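Agglutinin (Narcissus pseudonarcissus, PDB 3DZW) binds mannose-containing glycans, including mannobiose, through several sugar pockets on each subunit, as expected of a monocot mannose-binding lectin. Local coordinates at residues L62-P67 against P71-N76. Residues are numbered along the deposited sequence; the frame is centred on the assembly and turned at random.
Sequences LVVYSP and PIWASN. With MAN (alpha-D-mannopyranose), chain E.
Val64 and Ile72 meet at one end of an antiparallel beta hairpin in the beta-prism II fold of the monocot mannose-binding lectins; strand 71-74 is the outermost strand of a four-stranded sheet and pairs with 62-65. Four hydrogen bonds join the two segments, three of them between backbone atoms. Ile72 N binds Val64 O (2.9 Å), and Val64 N reaches Trp73 O. Farther along, Ser75 N binds Leu62 O, while Leu62 N turns to a side chain, Ser75 OG, at 3.0 Å. Ser75 OG sits between its own backbone N and carbonyl carbon (chi1 58°), where it also bonds to Asn61 and Thr77.

Apolar contacts come next. On the face of Val64 and Trp73, Val64 CG2 approaches Trp73 CE3, while its other branch, CG1, meets Ile72 CG1 at 3.6 Å where the second strand turns its corner; Val64 and Leu62 also touch Leu54 of the adjoining strand. Leu62 and Ser75 further pack on Trp102 of the second subunit.

The opposite face holds Val63, Tyr65, Pro71 and Ala74, the last three belonging to a mannose pocket. Val63 CG1 lies over one face of the Tyr65 ring, toward its rim, and beside Pro71 CB (3.9 Å). Tyr65 CE1 meets Pro71 CG, which in turn lies 3.6 Å from mannose O4. Gln57 and Asp59 also bond to the sugar, and Gln57 OE1 pairs with the tyrosine hydroxyl. That same Tyr65 OH accepts a hydrogen bond from mannose O4 at 2.8 Å.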
# COMPACT_ATOMS: atom_id res chain seq x y z
N LEU A 62 9.75 14.61 -18.32
CA LEU A 62 9.17 13.24 -18.34
C LEU A 62 9.11 12.86 -19.80
O LEU A 62 8.42 13.51 -20.56
CB LEU A 62 7.79 13.23 -17.70
CG LEU A 62 7.05 11.87 -17.59
CD1 LEU A 62 7.82 10.90 -16.71
CD2 LEU A 62 5.64 12.08 -17.05
N VAL A 63 9.84 11.80 -20.20
CA VAL A 63 9.93 11.43 -21.63
C VAL A 63 9.70 9.94 -21.97
O VAL A 63 10.15 9.05 -21.25
CB VAL A 63 11.34 11.80 -22.18
CG1 VAL A 63 11.43 11.59 -23.70
CG2 VAL A 63 11.71 13.25 -21.82
N VAL A 64 9.00 9.70 -23.10
CA VAL A 64 8.78 8.37 -23.60
C VAL A 64 9.80 8.16 -24.73
O VAL A 64 9.82 8.94 -25.70
CB VAL A 64 7.38 8.16 -24.15
CG1 VAL A 64 7.25 6.76 -24.83
CG2 VAL A 64 6.33 8.33 -23.04
N TYR A 65 10.65 7.13 -24.60
CA TYR A 65 11.68 6.81 -25.62
C TYR A 65 11.35 5.55 -26.42
O TYR A 65 10.82 4.58 -25.87
CB TYR A 65 13.07 6.66 -24.98
CG TYR A 65 13.71 7.96 -24.53
CD1 TYR A 65 14.41 8.74 -25.43
CD2 TYR A 65 13.63 8.38 -23.20
CE1 TYR A 65 15.01 9.94 -25.04
CE2 TYR A 65 14.23 9.58 -22.79
CZ TYR A 65 14.93 10.35 -23.73
OH TYR A 65 15.53 11.54 -23.35
N SER A 66 11.70 5.57 -27.71
CA SER A 66 11.48 4.44 -28.59
C SER A 66 12.55 3.39 -28.33
O SER A 66 13.52 3.67 -27.63
CB SER A 66 11.57 4.89 -30.03
OG SER A 66 12.91 5.23 -30.37
N PRO A 67 12.37 2.15 -28.88
CA PRO A 67 13.41 1.13 -28.72
C PRO A 67 14.81 1.59 -29.27
O PRO A 67 15.84 1.05 -28.84
CB PRO A 67 12.87 -0.07 -29.52
CG PRO A 67 11.76 0.47 -30.34
CD PRO A 67 11.20 1.61 -29.59
N PRO A 71 13.22 10.22 -28.58
CA PRO A 71 11.99 10.65 -27.91
C PRO A 71 10.77 10.66 -28.83
O PRO A 71 10.89 11.06 -29.99
CB PRO A 71 12.31 12.09 -27.45
CG PRO A 71 13.76 12.26 -27.62
CD PRO A 71 14.22 11.31 -28.65
N ILE A 72 9.63 10.20 -28.33
CA ILE A 72 8.36 10.21 -29.11
C ILE A 72 7.26 11.04 -28.39
O ILE A 72 6.20 11.29 -28.95
CB ILE A 72 7.85 8.78 -29.47
CG1 ILE A 72 7.46 7.98 -28.21
CG2 ILE A 72 8.90 8.03 -30.29
CD1 ILE A 72 6.88 6.61 -28.52
N TRP A 73 7.54 11.45 -27.14
CA TRP A 73 6.64 12.28 -26.34
C TRP A 73 7.39 12.81 -25.14
O TRP A 73 8.26 12.12 -24.59
CB TRP A 73 5.42 11.49 -25.85
CG TRP A 73 4.42 12.36 -25.05
CD1 TRP A 73 3.33 13.01 -25.54
CD2 TRP A 73 4.47 12.66 -23.63
NE1 TRP A 73 2.68 13.70 -24.52
CE2 TRP A 73 3.36 13.50 -23.35
CE3 TRP A 73 5.34 12.31 -22.59
CZ2 TRP A 73 3.10 13.99 -22.05
CZ3 TRP A 73 5.07 12.79 -21.30
CH2 TRP A 73 3.96 13.63 -21.05
N ALA A 74 7.06 14.04 -24.73
CA ALA A 74 7.69 14.66 -23.55
C ALA A 74 6.80 15.72 -22.92
O ALA A 74 5.99 16.36 -23.60
CB ALA A 74 9.05 15.26 -23.91
N SER A 75 6.95 15.91 -21.61
CA SER A 75 6.18 16.91 -20.87
C SER A 75 6.69 18.35 -21.14
O SER A 75 6.00 19.34 -20.80
CB SER A 75 6.20 16.60 -19.36
OG SER A 75 7.53 16.56 -18.85
N ASN A 76 7.88 18.46 -21.76
CA ASN A 76 8.50 19.76 -22.07
C ASN A 76 8.77 20.58 -20.80
O ASN A 76 8.56 21.81 -20.77
CB ASN A 76 7.64 20.57 -23.08
CG ASN A 76 7.46 19.86 -24.42
OD1 ASN A 76 8.37 19.17 -24.92
ND2 ASN A 76 6.30 20.04 -25.03
C1 MAN E . 14.93 17.93 -23.46
C2 MAN E . 15.93 16.93 -22.71
C3 MAN E . 16.25 15.68 -23.50
C4 MAN E . 14.98 15.07 -24.09
C5 MAN E . 14.21 16.07 -24.97
C6 MAN E . 12.91 15.48 -25.48
O1 MAN E . 15.51 19.22 -24.01
O2 MAN E . 15.33 16.57 -21.50
O3 MAN E . 16.88 14.74 -22.65
O4 MAN E . 15.31 13.93 -24.87
O5 MAN E . 13.85 17.26 -24.27
O6 MAN E . 12.14 16.49 -26.12